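Local coordinates for protein HhaI Restriction Endonuclease (Haemophilus parahaemolyticus, PDB 6UKF) that recognises a short palindromic DNA site (GCGC) and cleaves it, acting as a restriction endonuclease of a bacterial restriction-modification system, at residues Lys48-Ile60 with Phe226-Asn238. Residues are numbered along the deposited sequence; the frame is centred on the assembly and turned at random. Where two conformers were deposited one is given.
Sequences KMPHSQCGQFVLI and FNANVIFSISLKN. With EDO (1,2-ethanediol), chain E; PO4 (phosphate ion), chain Q; nucleotides of chain B.
A228 pairs with L59 through the backbone: its carbonyl O accepts L59 N, and one water links A228 N to L59 O. Next, the N229 side chain lies beside Q56; water 1 donates to N229 OD1 (2.8 Å) and accepts from Q56 NE2, whose other bond, nearly straight, goes to the phosphate oxygen OP2 of DC7 of chain B (2.8 Å). An amide suits Q56, since it can donate to the phosphate while OE1 accepts from K157. V230 shares the other face with F57 and I234. F57 chi1 of 51° brings its ring face under V230 CB, which sits 3.8 Å from the centroid, offset toward the rim, in a CH-pi contact that suits a branched apolar residue. I231, on the face of Q56 and N229, touches Q53 OE1 with its apolar CD1 (3.3 Å); R155 hydrogen-bonds that oxygen, and Q53 NE2 a guanine O6. These neighbouring strands of an antiparallel sheet stay paired across a beta bulge: C54 and G55 together face F232, whose O accepts C54 N and whose N donates to G55 O, shifting the register by one between Q53 and Q56. Glycine suits G55 because, at phi 112°, a CB would jam against the preceding carbonyl. The F232 ring presents its edge to G55 and stacks on W116. The S233 side chain lies about 4 Å from the calcium ion bound by S151 and T153 of adjacent strand 148-156. I234 bonds S52 in both directions; its CG2 meets C54 CB at 3.6 Å, and CD1 lies across the aliphatic part of K48, whose NZ grips OP2 of DA10 of chain B. S235 OG approaches H51 CE1 (3.2 Å). L236 N donates to P50 O in the carbonyl plane, and L236 CB meets P50 CB.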
loop_
_atom_site.group_PDB
_atom_site.type_symbol
_atom_site.label_atom_id
_atom_site.label_comp_id
_atom_site.label_asym_id
_atom_site.label_seq_id
_atom_site.Cartn_x
_atom_site.Cartn_y
_atom_site.Cartn_z
ATOM N N LYS A 48 -5.472 8.341 4.071
ATOM C CA LYS A 48 -4.742 7.483 4.992
ATOM C C LYS A 48 -5.530 7.360 6.283
ATOM O O LYS A 48 -5.965 8.369 6.846
ATOM C CB LYS A 48 -3.357 8.057 5.311
ATOM C CG LYS A 48 -2.360 7.933 4.176
ATOM C CD LYS A 48 -1.921 6.491 3.991
ATOM C CE LYS A 48 -1.322 6.263 2.624
ATOM N NZ LYS A 48 -1.081 4.816 2.359
ATOM N N MET A 49 -5.699 6.129 6.753
ATOM C CA MET A 49 -6.245 5.924 8.078
ATOM C C MET A 49 -5.212 6.341 9.121
ATOM O O MET A 49 -4.029 6.508 8.808
ATOM C CB MET A 49 -6.637 4.463 8.269
ATOM C CG MET A 49 -7.708 4.003 7.298
ATOM S SD MET A 49 -8.510 2.463 7.779
ATOM C CE MET A 49 -9.560 3.040 9.111
ATOM N N PRO A 50 -5.639 6.535 10.368
ATOM C CA PRO A 50 -4.688 6.972 11.401
ATOM C C PRO A 50 -3.464 6.085 11.543
ATOM O O PRO A 50 -2.387 6.596 11.865
ATOM C CB PRO A 50 -5.545 6.995 12.672
ATOM C CG PRO A 50 -6.918 7.298 12.172
ATOM C CD PRO A 50 -7.035 6.597 10.842
ATOM N N HIS A 51 -3.589 4.777 11.325
ATOM C CA HIS A 51 -2.459 3.853 11.361
ATOM C C HIS A 51 -2.371 3.192 9.994
ATOM O O HIS A 51 -3.191 2.331 9.660
ATOM C CB HIS A 51 -2.638 2.815 12.462
ATOM C CG HIS A 51 -2.815 3.418 13.819
ATOM N ND1 HIS A 51 -1.753 3.857 14.581
ATOM C CD2 HIS A 51 -3.929 3.676 14.542
ATOM C CE1 HIS A 51 -2.206 4.348 15.720
ATOM N NE2 HIS A 51 -3.523 4.250 15.722
ATOM N N SER A 52 -1.380 3.600 9.206
ATOM C CA SER A 52 -1.251 3.189 7.821
ATOM C C SER A 52 0.215 2.942 7.500
ATOM O O SER A 52 1.110 3.256 8.287
ATOM C CB SER A 52 -1.769 4.279 6.872
ATOM O OG SER A 52 -3.130 4.575 7.111
ATOM N N GLN A 53 0.450 2.391 6.319
ATOM C CA GLN A 53 1.771 2.359 5.714
ATOM C C GLN A 53 1.795 3.404 4.603
ATOM O O GLN A 53 0.767 3.998 4.269
ATOM C CB GLN A 53 2.116 0.945 5.254
ATOM C CG GLN A 53 2.192 -0.002 6.456
ATOM C CD GLN A 53 2.431 -1.446 6.084
ATOM O OE1 GLN A 53 3.538 -1.960 6.243
ATOM N NE2 GLN A 53 1.387 -2.117 5.604
ATOM N N CYS A 54 2.995 3.753 4.159
ATOM C CA CYS A 54 3.140 4.969 3.369
ATOM C C CYS A 54 4.297 4.910 2.371
ATOM O O CYS A 54 5.114 5.828 2.291
ATOM C CB CYS A 54 3.237 6.176 4.300
ATOM S SG CYS A 54 2.565 7.689 3.614
ATOM N N GLY A 55 4.406 3.822 1.620
ATOM C CA GLY A 55 5.409 3.713 0.581
ATOM C C GLY A 55 6.477 2.679 0.917
ATOM O O GLY A 55 6.667 2.285 2.070
ATOM N N GLN A 56 7.187 2.242 -0.125
ATOM C CA GLN A 56 8.183 1.190 0.029
ATOM C C GLN A 56 9.141 1.195 -1.155
ATOM O O GLN A 56 8.893 1.829 -2.181
ATOM C CB GLN A 56 7.513 -0.183 0.109
ATOM C CG GLN A 56 6.764 -0.569 -1.164
ATOM C CD GLN A 56 6.527 -2.052 -1.252
ATOM O OE1 GLN A 56 5.677 -2.594 -0.551
ATOM N NE2 GLN A 56 7.300 -2.726 -2.097
ATOM N N PHE A 57 10.237 0.451 -0.999
ATOM C CA PHE A 57 11.097 0.077 -2.117
ATOM C C PHE A 57 11.840 -1.205 -1.755
ATOM O O PHE A 57 12.240 -1.394 -0.604
ATOM C CB PHE A 57 12.075 1.191 -2.530
ATOM C CG PHE A 57 12.891 1.769 -1.403
ATOM C CD1 PHE A 57 14.132 1.239 -1.079
ATOM C CD2 PHE A 57 12.437 2.873 -0.699
ATOM C CE1 PHE A 57 14.891 1.788 -0.058
ATOM C CE2 PHE A 57 13.191 3.423 0.323
ATOM C CZ PHE A 57 14.419 2.883 0.642
ATOM N N VAL A 58 12.012 -2.085 -2.741
ATOM C CA VAL A 58 12.693 -3.356 -2.520
ATOM C C VAL A 58 14.201 -3.151 -2.567
ATOM O O VAL A 58 14.727 -2.459 -3.448
ATOM C CB VAL A 58 12.232 -4.400 -3.555
ATOM C CG1 VAL A 58 13.077 -5.661 -3.460
ATOM C CG2 VAL A 58 10.761 -4.727 -3.349
ATOM N N LEU A 59 14.902 -3.755 -1.610
ATOM C CA LEU A 59 16.356 -3.805 -1.606
ATOM C C LEU A 59 16.795 -5.260 -1.609
ATOM O O LEU A 59 16.228 -6.089 -0.889
ATOM C CB LEU A 59 16.941 -3.126 -0.368
ATOM C CG LEU A 59 16.731 -1.619 -0.235
ATOM C CD1 LEU A 59 17.429 -1.121 1.021
ATOM C CD2 LEU A 59 17.223 -0.865 -1.456
ATOM N N ILE A 60 17.808 -5.564 -2.408
ATOM C CA ILE A 60 18.334 -6.916 -2.552
ATOM C C ILE A 60 19.678 -6.973 -1.832
ATOM O O ILE A 60 20.578 -6.188 -2.157
ATOM C CB ILE A 60 18.486 -7.304 -4.033
ATOM C CG1 ILE A 60 17.142 -7.181 -4.763
ATOM C CG2 ILE A 60 19.052 -8.709 -4.147
ATOM C CD1 ILE A 60 16.033 -8.037 -4.193
ATOM N N PHE A 226 9.271 -13.798 -2.071
ATOM C CA PHE A 226 9.420 -13.387 -0.676
ATOM C C PHE A 226 10.567 -12.393 -0.528
ATOM O O PHE A 226 11.480 -12.574 0.279
ATOM C CB PHE A 226 9.647 -14.580 0.250
ATOM C CG PHE A 226 8.456 -15.477 0.395
ATOM C CD1 PHE A 226 7.575 -15.312 1.450
ATOM C CD2 PHE A 226 8.222 -16.491 -0.517
ATOM C CE1 PHE A 226 6.479 -16.139 1.591
ATOM C CE2 PHE A 226 7.128 -17.323 -0.383
ATOM C CZ PHE A 226 6.255 -17.146 0.674
ATOM N N ASN A 227 10.561 -11.342 -1.344
ATOM C CA ASN A 227 11.609 -10.338 -1.252
ATOM C C ASN A 227 11.317 -9.359 -0.114
ATOM O O ASN A 227 10.222 -9.323 0.450
ATOM C CB ASN A 227 11.777 -9.615 -2.588
ATOM C CG ASN A 227 12.382 -10.510 -3.657
ATOM O OD1 ASN A 227 13.045 -11.501 -3.345
ATOM N ND2 ASN A 227 12.158 -10.167 -4.921
ATOM N N ALA A 228 12.329 -8.565 0.229
ATOM C CA ALA A 228 12.279 -7.667 1.371
ATOM C C ALA A 228 12.298 -6.221 0.898
ATOM O O ALA A 228 13.031 -5.865 -0.033
ATOM C CB ALA A 228 13.462 -7.916 2.311
ATOM N N ASN A 229 11.504 -5.409 1.572
ATOM C CA ASN A 229 11.377 -3.990 1.209
ATOM C C ASN A 229 11.546 -3.090 2.424
ATOM O O ASN A 229 11.145 -3.463 3.545
ATOM C CB ASN A 229 10.024 -3.686 0.545
ATOM C CG ASN A 229 8.848 -4.445 1.135
ATOM O OD1 ASN A 229 8.065 -5.052 0.399
ATOM N ND2 ASN A 229 8.699 -4.412 2.455
ATOM N N VAL A 230 12.192 -1.959 2.192
ATOM C CA VAL A 230 12.052 -0.833 3.098
ATOM C C VAL A 230 10.627 -0.324 2.965
ATOM O O VAL A 230 10.128 -0.139 1.850
ATOM C CB VAL A 230 13.068 0.256 2.729
ATOM C CG1 VAL A 230 12.855 1.495 3.568
ATOM C CG2 VAL A 230 14.486 -0.275 2.891
ATOM N N ILE A 231 9.950 -0.131 4.090
ATOM C CA ILE A 231 8.537 0.233 4.064
ATOM C C ILE A 231 8.247 1.144 5.245
ATOM O O ILE A 231 8.759 0.942 6.350
ATOM C CB ILE A 231 7.640 -1.025 4.008
ATOM C CG1 ILE A 231 6.163 -0.637 3.957
ATOM C CG2 ILE A 231 7.930 -1.957 5.181
ATOM C CD1 ILE A 231 5.284 -1.740 3.427
ATOM N N PHE A 232 7.431 2.161 4.998
ATOM C CA PHE A 232 7.180 3.221 5.960
ATOM C C PHE A 232 5.830 3.032 6.629
ATOM O O PHE A 232 4.842 2.685 5.978
ATOM C CB PHE A 232 7.245 4.577 5.259
ATOM C CG PHE A 232 8.577 4.845 4.636
ATOM C CD1 PHE A 232 8.825 4.505 3.319
ATOM C CD2 PHE A 232 9.608 5.380 5.389
ATOM C CE1 PHE A 232 10.065 4.724 2.753
ATOM C CE2 PHE A 232 10.851 5.604 4.825
ATOM C CZ PHE A 232 11.079 5.275 3.505
ATOM N N SER A 233 5.804 3.251 7.938
ATOM C CA SER A 233 4.581 3.229 8.722
ATOM C C SER A 233 4.343 4.615 9.298
ATOM O O SER A 233 5.289 5.317 9.672
ATOM C CB SER A 233 4.672 2.209 9.855
ATOM O OG SER A 233 4.684 0.893 9.336
ATOM N N ILE A 234 3.078 5.010 9.357
ATOM C CA ILE A 234 2.709 6.328 9.846
ATOM C C ILE A 234 1.603 6.187 10.878
ATOM O O ILE A 234 0.753 5.293 10.795
ATOM C CB ILE A 234 2.305 7.290 8.702
ATOM C CG1 ILE A 234 1.023 6.827 8.006
ATOM C CG2 ILE A 234 3.451 7.413 7.708
ATOM C CD1 ILE A 234 0.547 7.783 6.920
ATOM N N SER A 235 1.630 7.074 11.871
ATOM C CA SER A 235 0.617 7.116 12.914
ATOM C C SER A 235 0.210 8.566 13.125
ATOM O O SER A 235 1.065 9.418 13.387
ATOM C CB SER A 235 1.155 6.524 14.217
ATOM O OG SER A 235 0.134 6.437 15.193
ATOM N N LEU A 236 -1.085 8.838 13.009
ATOM C CA LEU A 236 -1.584 10.198 13.149
ATOM C C LEU A 236 -1.253 10.739 14.536
ATOM O O LEU A 236 -1.457 10.063 15.547
ATOM C CB LEU A 236 -3.095 10.207 12.915
ATOM C CG LEU A 236 -3.787 11.565 12.788
ATOM C CD1 LEU A 236 -3.235 12.370 11.626
ATOM C CD2 LEU A 236 -5.285 11.362 12.618
ATOM N N LYS A 237 -0.733 11.962 14.577
ATOM C CA LYS A 237 -0.373 12.588 15.839
ATOM C C LYS A 237 -1.612 12.938 16.655
ATOM O O LYS A 237 -2.670 13.271 16.114
ATOM C CB LYS A 237 0.429 13.862 15.586
ATOM C CG LYS A 237 1.822 13.608 15.052
ATOM C CD LYS A 237 2.543 14.909 14.771
ATOM C CE LYS A 237 4.032 14.686 14.592
ATOM N NZ LYS A 237 4.769 15.970 14.470
ATOM N N ASN A 238 -1.458 12.871 17.977
ATOM C CA ASN A 238 -2.492 13.284 18.910
ATOM C C ASN A 238 -2.473 14.781 19.212
ATOM O O ASN A 238 -3.399 15.270 19.868
ATOM C CB ASN A 238 -2.329 12.535 20.244
ATOM C CG ASN A 238 -2.599 11.044 20.128
ATOM O OD1 ASN A 238 -1.780 10.222 20.537
ATOM N ND2 ASN A 238 -3.757 10.690 19.585
HETATM C C1 EDO E . -6.578 0.854 11.994
HETATM O O1 EDO E . -5.458 0.589 12.845
HETATM C C2 EDO E . -6.213 1.927 10.973
HETATM O O2 EDO E . -6.091 3.198 11.623
HETATM P P PO4 Q . 5.049 19.442 14.955
HETATM O O1 PO4 Q . 4.408 18.424 15.865
HETATM O O2 PO4 Q . 6.019 20.281 15.749
HETATM O O3 PO4 Q . 5.784 18.740 13.841
HETATM O O4 PO4 Q . 3.986 20.336 14.363
ATOM P P DA B 10 -4.276 2.845 4.330
ATOM O OP1 DA B 10 -5.333 3.778 4.776
ATOM O OP2 DA B 10 -3.066 3.362 3.656
ATOM O "O5'" DA B 10 -3.729 1.982 5.563
ATOM C "C5'" DA B 10 -4.594 1.611 6.620
ATOM C "C4'" DA B 10 -4.970 0.154 6.503
ATOM O "O4'" DA B 10 -3.771 -0.672 6.520
ATOM C "C3'" DA B 10 -5.849 -0.376 7.631
ATOM O "O3'" DA B 10 -6.782 -1.289 7.079
ATOM C "C2'" DA B 10 -4.848 -1.019 8.586
ATOM C "C1'" DA B 10 -3.800 -1.560 7.630
ATOM N N9 DA B 10 -2.449 -1.630 8.168
ATOM C C8 DA B 10 -1.776 -0.653 8.845
ATOM N N7 DA B 10 -0.557 -0.989 9.187
ATOM C C5 DA B 10 -0.413 -2.271 8.683
ATOM C C6 DA B 10 0.654 -3.185 8.712
ATOM N N6 DA B 10 1.825 -2.923 9.297
ATOM N N1 DA B 10 0.470 -4.384 8.118
ATOM C C2 DA B 10 -0.706 -4.640 7.534
ATOM N N3 DA B 10 -1.781 -3.860 7.442
ATOM C C4 DA B 10 -1.567 -2.677 8.045
ATOM P P DC B 7 8.339 -0.937 -5.296
ATOM O OP1 DC B 7 8.915 0.282 -5.910
ATOM O OP2 DC B 7 8.923 -1.509 -4.068
ATOM O "O5'" DC B 7 6.789 -0.661 -5.030
ATOM C "C5'" DC B 7 6.029 -0.052 -6.061
ATOM C "C4'" DC B 7 4.576 0.085 -5.664
ATOM O "O4'" DC B 7 3.950 -1.224 -5.658
ATOM C "C3'" DC B 7 4.334 0.686 -4.272
ATOM O "O3'" DC B 7 3.335 1.698 -4.372
ATOM C "C2'" DC B 7 3.890 -0.503 -3.433
ATOM C "C1'" DC B 7 3.201 -1.380 -4.479
ATOM N N1 DC B 7 3.153 -2.813 -4.121
ATOM C C2 DC B 7 1.935 -3.499 -4.179
ATOM O O2 DC B 7 0.916 -2.899 -4.553
ATOM N N3 DC B 7 1.909 -4.807 -3.825
ATOM C C4 DC B 7 3.031 -5.416 -3.429
ATOM N N4 DC B 7 2.958 -6.705 -3.085
ATOM C C5 DC B 7 4.276 -4.731 -3.369
ATOM C C6 DC B 7 4.289 -3.446 -3.721
HETATM O O HOH W 1 7.544 -5.725 -2.225
HETATM O O HOH W 2 14.825 -8.568 -1.113
#